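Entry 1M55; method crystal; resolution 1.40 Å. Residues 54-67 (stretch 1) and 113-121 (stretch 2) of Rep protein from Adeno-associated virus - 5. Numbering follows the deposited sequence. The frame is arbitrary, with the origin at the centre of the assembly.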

# COMPACT_ATOMS: atom_id res chain seq x y z
N THR A 54 -11.38 -0.16 2.98
CA THR A 54 -11.64 1.04 3.75
C THR A 54 -10.48 1.31 4.72
O THR A 54 -9.99 2.44 4.82
N VAL A 55 -10.03 0.26 5.41
CA VAL A 55 -8.91 0.41 6.34
C VAL A 55 -7.64 0.72 5.54
O VAL A 55 -6.87 1.61 5.91
N ALA A 56 -7.45 -0.00 4.44
CA ALA A 56 -6.27 0.17 3.59
C ALA A 56 -6.09 1.59 3.07
O ALA A 56 -4.99 2.14 3.12
N ASP A 57 -7.17 2.20 2.58
CA ASP A 57 -7.06 3.56 2.06
C ASP A 57 -6.68 4.55 3.15
O ASP A 57 -5.90 5.47 2.91
N ARG A 58 -7.24 4.37 4.35
CA ARG A 58 -6.92 5.28 5.44
C ARG A 58 -5.46 5.11 5.82
O ARG A 58 -4.75 6.10 6.05
N ILE A 59 -4.98 3.87 5.86
CA ILE A 59 -3.58 3.60 6.18
C ILE A 59 -2.70 4.28 5.13
O ILE A 59 -1.74 4.97 5.47
N ARG A 60 -3.04 4.09 3.86
CA ARG A 60 -2.28 4.67 2.76
C ARG A 60 -2.16 6.19 2.90
O ARG A 60 -1.05 6.73 2.83
N ARG A 61 -3.28 6.87 3.09
CA ARG A 61 -3.25 8.33 3.22
C ARG A 61 -2.46 8.79 4.44
O ARG A 61 -1.62 9.68 4.34
N VAL A 62 -2.72 8.19 5.60
CA VAL A 62 -2.00 8.57 6.81
C VAL A 62 -0.49 8.35 6.63
O VAL A 62 0.33 9.19 7.02
N PHE A 63 -0.14 7.23 6.01
CA PHE A 63 1.26 6.88 5.76
C PHE A 63 1.90 7.95 4.88
O PHE A 63 2.95 8.49 5.22
N LEU A 64 1.27 8.24 3.75
CA LEU A 64 1.80 9.23 2.81
C LEU A 64 1.93 10.63 3.38
O LEU A 64 2.93 11.30 3.13
N TYR A 65 0.94 11.07 4.14
CA TYR A 65 0.98 12.40 4.73
C TYR A 65 2.13 12.51 5.72
O TYR A 65 2.85 13.51 5.75
N GLU A 66 2.34 11.45 6.50
CA GLU A 66 3.41 11.42 7.48
C GLU A 66 4.75 11.38 6.73
O GLU A 66 5.72 12.05 7.12
N TRP A 67 4.80 10.64 5.63
CA TRP A 67 6.01 10.55 4.82
C TRP A 67 6.35 11.93 4.26
O TRP A 67 7.51 12.36 4.30
N ALA A 113 3.58 4.37 14.47
CA ALA A 113 2.97 4.92 15.69
C ALA A 113 1.78 5.82 15.34
O ALA A 113 0.75 5.80 16.01
N GLN A 114 1.93 6.61 14.27
CA GLN A 114 0.86 7.50 13.83
C GLN A 114 -0.35 6.68 13.35
O GLN A 114 -1.50 7.03 13.62
N LEU A 115 -0.08 5.58 12.64
CA LEU A 115 -1.16 4.72 12.16
C LEU A 115 -1.94 4.14 13.34
O LEU A 115 -3.17 4.10 13.33
N VAL A 116 -1.22 3.71 14.37
CA VAL A 116 -1.85 3.14 15.56
C VAL A 116 -2.81 4.14 16.21
O VAL A 116 -3.94 3.80 16.56
N LYS A 117 -2.37 5.39 16.31
CA LYS A 117 -3.21 6.43 16.91
C LYS A 117 -4.41 6.86 16.07
O LYS A 117 -5.54 6.90 16.56
N VAL A 118 -4.16 7.17 14.80
CA VAL A 118 -5.20 7.64 13.90
C VAL A 118 -6.18 6.60 13.37
O VAL A 118 -7.40 6.81 13.39
N VAL A 119 -5.66 5.48 12.89
CA VAL A 119 -6.52 4.46 12.31
C VAL A 119 -7.03 3.43 13.31
O VAL A 119 -8.18 2.99 13.23
N PHE A 120 -6.21 3.10 14.30
CA PHE A 120 -6.58 2.06 15.26
C PHE A 120 -6.90 2.44 16.69
O PHE A 120 -6.84 1.60 17.59
N GLN A 121 -7.26 3.70 16.91
CA GLN A 121 -7.66 4.18 18.24
C GLN A 121 -6.66 3.87 19.35
O GLN A 121 -7.06 3.64 20.50

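The two stretches pack through apolar side chains. Their helices run at 133° between N-to-C directions, and their axes approach to 9.7 Å. The nearest CA atoms across the contact are those of Ile 59 and Leu 115, 6.5 Å apart. The contact buries 472 Å², both sides summed.

Val 62 points toward stretch 2 and sits among four of its residues. Its chi1 is t. Val 62 CG1 lies 3.6 Å from Leu 115 CD2 and 3.6 Å from Gln 114 CG. Val 62 CG2 lies 3.8 Å from Val 118 CG1 and 4.2 Å from Val 119 CG2.

Leu 115 gives up the largest area, 73 Å². Its CA-to-CB bond points sideways, but the m, t rotamer brings its end nearer stretch 1. Leu 115 CD2 reaches the backbone there, 3.7 Å from Ile 59 O. Ile 59 O already accepts a hydrogen bond from Phe 63 N at 2.8 Å, so the methyl packs against a satisfied helix turn. The same Leu 115 CD2 is 4.0 Å from Ile 59 CG2.

Val 119 and Phe 120 extend the apolar contact toward Val 55. Val 119, chi1 t, points toward stretch 1. Val 119 CG1 is 4.3 Å from Val 55 CG1 and 4.4 Å from Ile 59 CG1. Phe 120, chi1 m, starts sideways, and its ring comes nearer. The ring meets stretch 1 with its edge: Phe 120 CZ is 3.8 Å from Val 55 CG1 and 3.9 Å from Ile 59 CD1. Val 55 has chi1 t; Ile 59 is m, t.

Two polar residues contribute their aliphatic parts. Arg 58 points toward stretch 2 with chi1 t, then p, p. Arg 58 CG lies 3.8 Å from Val 119 CG2. Gln 114, t then p, also points toward the contact. Gln 114 CG lies 3.6 Å from Glu 66 OE1, a contact with carbon. Glu 66 is likewise t then p, and its OE2 is hydrogen-bonded to a residue just outside the stretches.

No direct hydrogen bond crosses the contact. One water supplies a polar link. Water 1 accepts from Arg 58 NH1 at 2.9 Å and donates to Val 118 O at 3.0 Å.

Charged groups pair within stretch 1. Asp 57, chi1 t, takes salt bridges from two arginines: Arg 60 NH2 to Asp 57 OD1 at 2.9 Å, and Arg 61 NE to Asp 57 OD2 at 2.9 Å.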

# COMPACT_ATOMS: atom_id res chain seq x y z
CB THR A 54 -12.99 0.94 4.50
OG1 THR A 54 -14.05 0.85 3.53
CG2 THR A 54 -13.22 2.14 5.40
CB VAL A 55 -8.65 -0.89 7.14
CG1 VAL A 55 -7.49 -0.69 8.11
CG2 VAL A 55 -9.89 -1.30 7.90
CB ALA A 56 -6.33 -0.81 2.43
CB ASP A 57 -8.35 4.02 1.38
CG ASP A 57 -8.18 5.36 0.66
OD1 ASP A 57 -7.32 5.45 -0.24
OD2 ASP A 57 -8.90 6.31 1.01
CB ARG A 58 -7.83 5.03 6.65
CG ARG A 58 -7.67 6.06 7.77
CD ARG A 58 -7.90 7.50 7.27
NE ARG A 58 -9.18 7.66 6.59
CZ ARG A 58 -10.35 7.81 7.19
NH1 ARG A 58 -10.42 7.84 8.52
NH2 ARG A 58 -11.46 7.88 6.47
CB ILE A 59 -3.28 2.08 6.18
CG1 ILE A 59 -3.93 1.41 7.39
CG2 ILE A 59 -1.77 1.83 6.18
CD1 ILE A 59 -3.75 -0.10 7.41
CB ARG A 60 -2.94 4.34 1.42
CG ARG A 60 -2.26 5.02 0.26
CD ARG A 60 -3.09 4.93 -0.99
NE ARG A 60 -4.34 5.70 -0.93
CZ ARG A 60 -4.49 6.93 -1.40
NH1 ARG A 60 -3.46 7.57 -1.96
NH2 ARG A 60 -5.69 7.49 -1.42
CB ARG A 61 -4.66 8.90 3.23
CG ARG A 61 -5.41 8.70 1.92
CD ARG A 61 -6.83 9.24 2.03
NE ARG A 61 -7.64 8.95 0.84
CZ ARG A 61 -7.69 9.73 -0.24
NH1 ARG A 61 -6.99 10.85 -0.29
NH2 ARG A 61 -8.49 9.41 -1.25
CB VAL A 62 -2.53 7.82 8.05
CG1 VAL A 62 -1.62 8.08 9.25
CG2 VAL A 62 -3.96 8.28 8.36
CB PHE A 63 1.33 5.51 5.06
CG PHE A 63 2.74 5.01 4.84
CD1 PHE A 63 3.25 3.98 5.63
CD2 PHE A 63 3.55 5.55 3.84
CE1 PHE A 63 4.55 3.50 5.42
CE2 PHE A 63 4.84 5.08 3.63
CZ PHE A 63 5.34 4.05 4.42
CB LEU A 64 0.97 9.25 1.52
CG LEU A 64 1.06 7.96 0.69
CD1 LEU A 64 0.04 7.99 -0.44
CD2 LEU A 64 2.47 7.76 0.16
CB TYR A 65 -0.37 12.75 5.38
CG TYR A 65 -1.54 12.76 4.40
CD1 TYR A 65 -2.86 12.79 4.86
CD2 TYR A 65 -1.32 12.67 3.02
CE1 TYR A 65 -3.93 12.73 3.97
CE2 TYR A 65 -2.39 12.61 2.12
CZ TYR A 65 -3.68 12.64 2.60
OH TYR A 65 -4.73 12.54 1.71
CB GLU A 66 3.26 10.21 8.40
CG GLU A 66 3.91 10.37 9.77
CD GLU A 66 3.26 11.44 10.65
OE1 GLU A 66 2.13 11.91 10.35
OE2 GLU A 66 3.89 11.82 11.65
CB TRP A 67 5.82 9.56 3.67
CG TRP A 67 7.06 9.33 2.85
CD1 TRP A 67 7.57 10.15 1.89
CD2 TRP A 67 7.94 8.20 2.92
NE1 TRP A 67 8.71 9.60 1.36
CE2 TRP A 67 8.96 8.40 1.97
CE3 TRP A 67 7.96 7.03 3.70
CZ2 TRP A 67 10.00 7.48 1.76
CZ3 TRP A 67 8.99 6.11 3.49
CH2 TRP A 67 9.99 6.34 2.53
CB ALA A 113 4.02 5.69 16.48
CB GLN A 114 1.36 8.43 12.72
CG GLN A 114 0.29 9.30 12.07
CD GLN A 114 -0.23 10.42 12.97
OE1 GLN A 114 0.02 10.44 14.18
NE2 GLN A 114 -0.96 11.35 12.39
CB LEU A 115 -0.60 3.57 11.32
CG LEU A 115 -0.03 3.95 9.95
CD1 LEU A 115 0.64 2.75 9.30
CD2 LEU A 115 -1.15 4.48 9.07
CB VAL A 116 -0.77 2.66 16.58
CG1 VAL A 116 -1.41 2.26 17.91
CG2 VAL A 116 0.00 1.49 15.99
CB LYS A 117 -2.36 7.65 17.26
CG LYS A 117 -1.39 7.41 18.40
CD LYS A 117 -0.69 8.68 18.85
CE LYS A 117 0.28 9.19 17.81
NZ LYS A 117 1.07 10.33 18.35
CB VAL A 118 -4.58 8.38 12.69
CG1 VAL A 118 -5.65 8.81 11.70
CG2 VAL A 118 -3.79 9.58 13.17
CB VAL A 119 -5.79 3.71 11.15
CG1 VAL A 119 -6.78 2.88 10.35
CG2 VAL A 119 -5.07 4.70 10.25
CB PHE A 120 -5.54 0.94 15.17
CG PHE A 120 -5.35 0.43 13.77
CD1 PHE A 120 -4.16 0.65 13.09
CD2 PHE A 120 -6.40 -0.19 13.11
CE1 PHE A 120 -4.02 0.26 11.76
CE2 PHE A 120 -6.28 -0.58 11.78
CZ PHE A 120 -5.09 -0.35 11.10
CB GLN A 121 -9.02 3.58 18.60
CG GLN A 121 -10.07 3.74 17.52
CD GLN A 121 -11.34 2.95 17.80
OE1 GLN A 121 -11.59 2.50 18.92
NE2 GLN A 121 -12.15 2.76 16.76
O HOH W 1 -9.21 7.64 11.15